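Penicillin binding protein 2X (Streptococcus thermophilus, PDB 5U47) probably cross-links neighbouring glycan strands of cell wall peptidoglycan as a transpeptidase of the division machinery, and is a target of beta-lactam antibiotics. Local coordinates at residues A[532-545]-A[558-570]. The protein carries 1 engineered substitution. Numbering follows the deposited sequence.
Sequences AMVPSEDPEYIMYV and FATVVNPVLEEAM
The Tyr541 ring meets the helix 558-570 on one face and one edge. Ala569 CB sits over the face, 4.1 Å from the ring centroid and 12° off the normal, a CH-pi contact; Met570 SD lies in the ring plane, 3.7 Å from both Tyr541 CD2 and CE2, a Met-aromatic contact at the edge. This is the helix that follows sheet strand 541-548 in the penicillin-binding transpeptidase fold, packed on the five-stranded antiparallel sheet and nearly antiparallel to strand 541-545 (158° between axes). The Met570 chain, bent at chi2 (-65°) and chi3, brings the sulfur back to that edge. The Phe558 ring meets Val545 CG1 obliquely and Trp553 edge-to-face. Glu540 N and Tyr541 N both bond to Val534 O, a classic beta bulge where the loop 535-540 enters strand 541-545. Leu566 forks over both strands: CD1 is 4.0 Å from Val534 CG1, while CD2 touches the CB atoms of Tyr541 and Met543. Val545 and Val561 meet tip to tip, CG1 to CG1 at 3.9 Å. Extended along its whole length, Met543 crosses Val565 at about a right angle. Its CE reaches Val565 CG1 at 3.7 Å and lies 3.8 Å from Val561 O, a buried carbonyl oxygen without a hydrogen-bond partner in the model.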
ATOM      1  N   ALA A 532      15.101   9.975   3.923  1.00 21.28           N
ATOM      2  CA  ALA A 532      16.429   9.524   4.315  1.00 21.56           C
ATOM      3  C   ALA A 532      16.764   8.233   3.567  1.00 22.67           C
ATOM      4  O   ALA A 532      15.886   7.379   3.350  1.00 21.15           O
ATOM      5  CB  ALA A 532      16.478   9.299   5.816  1.00 21.46           C
ATOM      6  N   MET A 533      18.023   8.124   3.147  1.00 23.70           N
ATOM      7  CA  MET A 533      18.534   6.982   2.418  1.00 24.89           C
ATOM      8  C   MET A 533      19.868   6.579   3.023  1.00 25.29           C
ATOM      9  O   MET A 533      20.739   7.410   3.247  1.00 25.91           O
ATOM     10  CB  MET A 533      18.707   7.307   0.924  1.00 26.73           C
ATOM     11  CG  MET A 533      17.425   7.787   0.259  1.00 26.99           C
ATOM     12  SD  MET A 533      17.690   8.240  -1.445  1.00 31.27           S
ATOM     13  CE  MET A 533      16.156   9.032  -1.918  1.00 28.65           C
ATOM     14  N   VAL A 534      20.018   5.294   3.297  1.00 24.67           N
ATOM     15  CA  VAL A 534      21.209   4.806   3.937  1.00 25.42           C
ATOM     16  C   VAL A 534      21.570   3.438   3.368  1.00 25.91           C
ATOM     17  O   VAL A 534      20.661   2.670   3.003  1.00 24.24           O
ATOM     18  CB  VAL A 534      20.982   4.727   5.473  1.00 25.55           C
ATOM     19  CG1 VAL A 534      19.953   3.667   5.826  1.00 25.25           C
ATOM     20  CG2 VAL A 534      22.277   4.468   6.220  1.00 26.67           C
ATOM     21  N   PRO A 535      22.857   3.162   3.142  1.00 27.13           N
ATOM     22  CA  PRO A 535      23.964   4.116   3.259  1.00 28.89           C
ATOM     23  C   PRO A 535      23.863   5.063   2.068  1.00 30.29           C
ATOM     24  O   PRO A 535      23.186   4.751   1.095  1.00 31.16           O
ATOM     25  CB  PRO A 535      25.221   3.250   3.160  1.00 30.24           C
ATOM     26  CG  PRO A 535      24.769   1.840   3.135  1.00 29.57           C
ATOM     27  CD  PRO A 535      23.310   1.804   2.824  1.00 27.89           C
ATOM     28  N   SER A 536      24.522   6.206   2.134  1.00 31.52           N
ATOM     29  CA  SER A 536      24.361   7.223   1.108  1.00 32.03           C
ATOM     30  C   SER A 536      24.824   6.850  -0.300  1.00 33.74           C
ATOM     31  O   SER A 536      24.108   7.064  -1.274  1.00 32.69           O
ATOM     32  CB  SER A 536      25.050   8.518   1.553  1.00 34.30           C
ATOM     33  OG  SER A 536      24.950   9.497   0.537  1.00 37.03           O
ATOM     34  N   GLU A 537      26.009   6.277  -0.395  1.00 34.99           N
ATOM     35  CA  GLU A 537      26.603   5.993  -1.674  1.00 38.18           C
ATOM     36  C   GLU A 537      25.974   4.812  -2.435  1.00 34.74           C
ATOM     37  O   GLU A 537      25.918   4.842  -3.646  1.00 33.43           O
ATOM     38  CB  GLU A 537      28.099   5.783  -1.471  1.00 42.53           C
ATOM     39  CG  GLU A 537      28.928   6.071  -2.689  1.00 48.61           C
ATOM     40  CD  GLU A 537      30.376   6.312  -2.316  1.00 54.02           C
ATOM     41  OE1 GLU A 537      31.057   5.346  -1.912  1.00 58.97           O
ATOM     42  OE2 GLU A 537      30.823   7.476  -2.428  1.00 57.12           O
ATOM     43  N   ASP A 538      25.504   3.810  -1.711  1.00 32.95           N
ATOM     44  CA  ASP A 538      24.876   2.607  -2.292  1.00 33.66           C
ATOM     45  C   ASP A 538      23.650   2.280  -1.394  1.00 30.86           C
ATOM     46  O   ASP A 538      23.705   1.388  -0.553  1.00 29.91           O
ATOM     47  CB  ASP A 538      25.914   1.484  -2.296  1.00 36.99           C
ATOM     48  CG  ASP A 538      25.391   0.164  -2.865  1.00 40.42           C
ATOM     49  OD1 ASP A 538      24.281   0.129  -3.479  1.00 40.13           O
ATOM     50  OD2 ASP A 538      26.126  -0.849  -2.691  1.00 43.17           O
ATOM     51  N   PRO A 539      22.546   3.028  -1.565  1.00 27.98           N
ATOM     52  CA  PRO A 539      21.423   2.873  -0.632  1.00 26.40           C
ATOM     53  C   PRO A 539      20.784   1.466  -0.539  1.00 25.04           C
ATOM     54  O   PRO A 539      20.685   0.749  -1.526  1.00 24.17           O
ATOM     55  CB  PRO A 539      20.405   3.922  -1.111  1.00 26.28           C
ATOM     56  CG  PRO A 539      21.171   4.884  -1.944  1.00 27.38           C
ATOM     57  CD  PRO A 539      22.335   4.124  -2.527  1.00 28.42           C
ATOM     58  N   GLU A 540      20.409   1.101   0.677  1.00 23.70           N
ATOM     59  CA  GLU A 540      19.732  -0.151   0.953  1.00 24.22           C
ATOM     60  C   GLU A 540      18.283   0.130   1.306  1.00 22.42           C
ATOM     61  O   GLU A 540      17.394  -0.606   0.869  1.00 22.24           O
ATOM     62  CB  GLU A 540      20.404  -0.896   2.106  1.00 25.42           C
ATOM     63  CG  GLU A 540      21.855  -1.296   1.857  1.00 27.88           C
ATOM     64  CD  GLU A 540      22.002  -2.426   0.854  1.00 30.11           C
ATOM     65  OE1 GLU A 540      21.022  -3.170   0.625  1.00 31.21           O
ATOM     66  OE2 GLU A 540      23.112  -2.591   0.313  1.00 34.38           O
ATOM     67  N   TYR A 541      18.055   1.190   2.074  1.00 21.18           N
ATOM     68  CA  TYR A 541      16.735   1.569   2.539  1.00 21.93           C
ATOM     69  C   TYR A 541      16.438   3.066   2.347  1.00 22.61           C
ATOM     70  O   TYR A 541      17.342   3.928   2.399  1.00 23.20           O
ATOM     71  CB  TYR A 541      16.557   1.190   4.038  1.00 22.61           C
ATOM     72  CG  TYR A 541      16.842  -0.263   4.267  1.00 23.87           C
ATOM     73  CD1 TYR A 541      15.965  -1.250   3.809  1.00 24.89           C
ATOM     74  CD2 TYR A 541      18.022  -0.669   4.849  1.00 25.46           C
ATOM     75  CE1 TYR A 541      16.262  -2.595   3.962  1.00 25.59           C
ATOM     76  CE2 TYR A 541      18.324  -2.005   4.995  1.00 26.69           C
ATOM     77  CZ  TYR A 541      17.454  -2.958   4.554  1.00 25.91           C
ATOM     78  OH  TYR A 541      17.789  -4.274   4.722  1.00 26.97           O
ATOM     79  N   ILE A 542      15.160   3.341   2.097  1.00 21.37           N
ATOM     80  CA  ILE A 542      14.619   4.682   1.984  1.00 22.32           C
ATOM     81  C   ILE A 542      13.545   4.770   3.075  1.00 21.65           C
ATOM     82  O   ILE A 542      12.756   3.825   3.267  1.00 20.29           O
ATOM     83  CB  ILE A 542      13.863   4.920   0.651  1.00 23.28           C
ATOM     84  CG1 ILE A 542      14.772   4.712  -0.557  1.00 24.57           C
ATOM     85  CG2 ILE A 542      13.280   6.339   0.604  1.00 24.76           C
ATOM     86  CD1 ILE A 542      13.988   4.531  -1.855  1.00 26.07           C
ATOM     87  N   MET A 543      13.509   5.891   3.773  1.00 21.00           N
ATOM     88  CA  MET A 543      12.457   6.136   4.746  1.00 20.58           C
ATOM     89  C   MET A 543      11.877   7.524   4.503  1.00 20.09           C
ATOM     90  O   MET A 543      12.615   8.486   4.260  1.00 21.02           O
ATOM     91  CB  MET A 543      12.977   5.994   6.166  1.00 21.48           C
ATOM     92  CG  MET A 543      11.877   6.075   7.198  1.00 22.56           C
ATOM     93  SD  MET A 543      12.460   5.570   8.825  1.00 23.56           S
ATOM     94  CE  MET A 543      10.893   5.528   9.680  1.00 23.36           C
ATOM     95  N   TYR A 544      10.560   7.627   4.573  1.00 19.67           N
ATOM     96  CA  TYR A 544       9.856   8.901   4.364  1.00 20.10           C
ATOM     97  C   TYR A 544       8.879   9.102   5.500  1.00 19.76           C
ATOM     98  O   TYR A 544       8.045   8.223   5.772  1.00 18.66           O
ATOM     99  CB  TYR A 544       9.149   8.867   3.013  1.00 21.25           C
ATOM    100  CG  TYR A 544       8.355  10.091   2.615  1.00 21.77           C
ATOM    101  CD1 TYR A 544       8.917  11.362   2.653  1.00 22.28           C
ATOM    102  CD2 TYR A 544       7.096   9.965   2.064  1.00 22.93           C
ATOM    103  CE1 TYR A 544       8.207  12.477   2.230  1.00 23.21           C
ATOM    104  CE2 TYR A 544       6.374  11.080   1.648  1.00 23.16           C
ATOM    105  CZ  TYR A 544       6.938  12.331   1.720  1.00 23.11           C
ATOM    106  OH  TYR A 544       6.226  13.441   1.302  1.00 24.13           O
ATOM    107  N   VAL A 545       8.970  10.260   6.151  1.00 19.84           N
ATOM    108  CA  VAL A 545       8.135  10.583   7.303  1.00 21.30           C
ATOM    109  C   VAL A 545       7.487  11.930   7.114  1.00 22.27           C
ATOM    110  O   VAL A 545       8.142  12.855   6.618  1.00 22.67           O
ATOM    111  CB  VAL A 545       8.991  10.601   8.590  1.00 21.63           C
ATOM    112  CG1 VAL A 545       8.148  10.942   9.812  1.00 22.32           C
ATOM    113  CG2 VAL A 545       9.673   9.263   8.775  1.00 21.45           C
ATOM    114  N   PHE A 558      12.663  14.325  14.277  1.00 28.13           N
ATOM    115  CA  PHE A 558      12.783  13.259  13.280  1.00 27.35           C
ATOM    116  C   PHE A 558      13.695  12.130  13.746  1.00 27.22           C
ATOM    117  O   PHE A 558      13.537  10.990  13.306  1.00 26.71           O
ATOM    118  CB  PHE A 558      13.269  13.779  11.925  1.00 26.49           C
ATOM    119  CG  PHE A 558      12.239  14.537  11.146  1.00 26.55           C
ATOM    120  CD1 PHE A 558      10.982  13.997  10.916  1.00 26.28           C
ATOM    121  CD2 PHE A 558      12.554  15.756  10.566  1.00 27.95           C
ATOM    122  CE1 PHE A 558      10.034  14.683  10.171  1.00 27.04           C
ATOM    123  CE2 PHE A 558      11.617  16.445   9.796  1.00 28.21           C
ATOM    124  CZ  PHE A 558      10.354  15.910   9.601  1.00 26.94           C
ATOM    125  N   ALA A 559      14.633  12.442  14.637  1.00 28.93           N
ATOM    126  CA  ALA A 559      15.550  11.430  15.162  1.00 28.73           C
ATOM    127  C   ALA A 559      14.801  10.356  15.943  1.00 29.32           C
ATOM    128  O   ALA A 559      15.259   9.230  16.039  1.00 29.07           O
ATOM    129  CB  ALA A 559      16.601  12.058  16.031  1.00 31.23           C
ATOM    130  N   THR A 560      13.661  10.731  16.518  1.00 28.91           N
ATOM    131  CA  THR A 560      12.834   9.812  17.271  1.00 29.68           C
ATOM    132  C   THR A 560      12.328   8.644  16.418  1.00 29.17           C
ATOM    133  O   THR A 560      12.243   7.511  16.886  1.00 29.27           O
ATOM    134  CB  THR A 560      11.616  10.566  17.873  1.00 30.26           C
ATOM    135  OG1 THR A 560      12.088  11.628  18.711  1.00 31.74           O
ATOM    136  CG2 THR A 560      10.729   9.634  18.684  1.00 30.73           C
ATOM    137  N   VAL A 561      12.041   8.912  15.155  1.00 28.96           N
ATOM    138  CA  VAL A 561      11.452   7.898  14.286  1.00 29.36           C
ATOM    139  C   VAL A 561      12.425   7.373  13.216  1.00 28.42           C
ATOM    140  O   VAL A 561      12.522   6.173  13.031  1.00 29.64           O
ATOM    141  CB  VAL A 561      10.087   8.395  13.720  1.00 31.24           C
ATOM    142  CG1 VAL A 561      10.243   9.626  12.861  1.00 33.07           C
ATOM    143  CG2 VAL A 561       9.396   7.299  12.934  1.00 33.24           C
ATOM    144  N   VAL A 562      13.195   8.241  12.571  1.00 26.32           N
ATOM    145  CA  VAL A 562      14.092   7.793  11.519  1.00 26.41           C
ATOM    146  C   VAL A 562      15.293   6.980  12.033  1.00 26.81           C
ATOM    147  O   VAL A 562      15.509   5.858  11.584  1.00 26.86           O
ATOM    148  CB  VAL A 562      14.592   8.972  10.654  1.00 25.52           C
ATOM    149  CG1 VAL A 562      15.502   8.480   9.530  1.00 25.28           C
ATOM    150  CG2 VAL A 562      13.415   9.741  10.081  1.00 25.19           C
ATOM    151  N   ASN A 563      16.029   7.514  13.000  1.00 26.46           N
ATOM    152  CA  ASN A 563      17.269   6.863  13.470  1.00 27.86           C
ATOM    153  C   ASN A 563      17.107   5.415  13.933  1.00 26.82           C
ATOM    154  O   ASN A 563      17.781   4.533  13.406  1.00 25.96           O
ATOM    155  CB  ASN A 563      17.996   7.699  14.580  1.00 28.79           C
ATOM    156  CG  ASN A 563      18.346   9.113  14.130  1.00 29.27           C
ATOM    157  OD1 ASN A 563      17.739   9.645  13.216  1.00 29.75           O
ATOM    158  ND2 ASN A 563      19.322   9.731  14.791  1.00 30.13           N
ATOM    159  N   PRO A 564      16.228   5.162  14.919  1.00 27.04           N
ATOM    160  CA  PRO A 564      16.143   3.778  15.390  1.00 27.81           C
ATOM    161  C   PRO A 564      15.529   2.803  14.376  1.00 26.14           C
ATOM    162  O   PRO A 564      15.900   1.635  14.355  1.00 26.10           O
ATOM    163  CB  PRO A 564      15.326   3.889  16.676  1.00 29.19           C
ATOM    164  CG  PRO A 564      14.591   5.174  16.582  1.00 28.67           C
ATOM    165  CD  PRO A 564      15.345   6.071  15.675  1.00 27.62           C
ATOM    166  N   VAL A 565      14.618   3.275  13.534  1.00 24.66           N
ATOM    167  CA  VAL A 565      13.972   2.401  12.544  1.00 23.20           C
ATOM    168  C   VAL A 565      14.966   2.003  11.468  1.00 23.43           C
ATOM    169  O   VAL A 565      15.085   0.817  11.153  1.00 25.71           O
ATOM    170  CB  VAL A 565      12.702   3.052  11.965  1.00 22.35           C
ATOM    171  CG1 VAL A 565      12.121   2.198  10.808  1.00 21.01           C
ATOM    172  CG2 VAL A 565      11.680   3.213  13.086  1.00 23.14           C
ATOM    173  N   LEU A 566      15.710   2.962  10.921  1.00 23.81           N
ATOM    174  CA  LEU A 566      16.746   2.618   9.933  1.00 24.48           C
ATOM    175  C   LEU A 566      17.869   1.773  10.524  1.00 25.50           C
ATOM    176  O   LEU A 566      18.423   0.922   9.824  1.00 25.12           O
ATOM    177  CB  LEU A 566      17.319   3.859   9.240  1.00 25.03           C
ATOM    178  CG  LEU A 566      16.370   4.517   8.261  1.00 24.64           C
ATOM    179  CD1 LEU A 566      17.028   5.710   7.620  1.00 24.93           C
ATOM    180  CD2 LEU A 566      15.908   3.530   7.189  1.00 25.37           C
ATOM    181  N   GLU A 567      18.219   2.002  11.791  1.00 26.99           N
ATOM    182  CA  GLU A 567      19.232   1.174  12.449  1.00 29.13           C
ATOM    183  C   GLU A 567      18.696  -0.253  12.619  1.00 29.13           C
ATOM    184  O   GLU A 567      19.433  -1.223  12.428  1.00 28.33           O
ATOM    185  CB  GLU A 567      19.694   1.764  13.791  1.00 32.52           C
ATOM    186  CG  GLU A 567      20.673   2.911  13.601  1.00 35.96           C
ATOM    187  CD  GLU A 567      21.226   3.475  14.890  1.00 41.16           C
ATOM    188  OE1 GLU A 567      20.645   3.230  15.976  1.00 45.01           O
ATOM    189  OE2 GLU A 567      22.267   4.160  14.811  1.00 44.53           O
ATOM    190  N   GLU A 568      17.410  -0.372  12.957  1.00 28.93           N
ATOM    191  CA  GLU A 568      16.797  -1.691  13.100  1.00 30.02           C
ATOM    192  C   GLU A 568      16.806  -2.392  11.749  1.00 27.95           C
ATOM    193  O   GLU A 568      17.136  -3.563  11.674  1.00 28.50           O
ATOM    194  CB  GLU A 568      15.360  -1.594  13.626  1.00 31.96           C
ATOM    195  CG  GLU A 568      14.750  -2.944  14.027  1.00 36.04           C
ATOM    196  CD  GLU A 568      15.425  -3.594  15.238  1.00 39.39           C
ATOM    197  OE1 GLU A 568      16.197  -2.913  15.964  1.00 42.33           O
ATOM    198  OE2 GLU A 568      15.177  -4.798  15.468  1.00 44.10           O
ATOM    199  N   ALA A 569      16.466  -1.662  10.682  1.00 26.16           N
ATOM    200  CA  ALA A 569      16.447  -2.234   9.337  1.00 25.88           C
ATOM    201  C   ALA A 569      17.817  -2.763   8.936  1.00 28.37           C
ATOM    202  O   ALA A 569      17.936  -3.885   8.406  1.00 27.31           O
ATOM    203  CB  ALA A 569      15.976  -1.215   8.313  1.00 24.19           C
ATOM    204  N   MET A 570      18.842  -1.940   9.169  1.00 28.69           N
ATOM    205  CA  MET A 570      20.218  -2.342   8.865  1.00 30.18           C
ATOM    206  C   MET A 570      20.659  -3.550   9.707  1.00 32.60           C
ATOM    207  O   MET A 570      21.336  -4.437   9.198  1.00 33.02           O
ATOM    208  CB  MET A 570      21.195  -1.177   9.057  1.00 30.38           C
ATOM    209  CG  MET A 570      21.048  -0.056   8.043  1.00 30.36           C
ATOM    210  SD  MET A 570      21.451  -0.515   6.339  1.00 30.73           S
ATOM    211  CE  MET A 570      23.219  -0.724   6.434  1.00 33.86           C
TER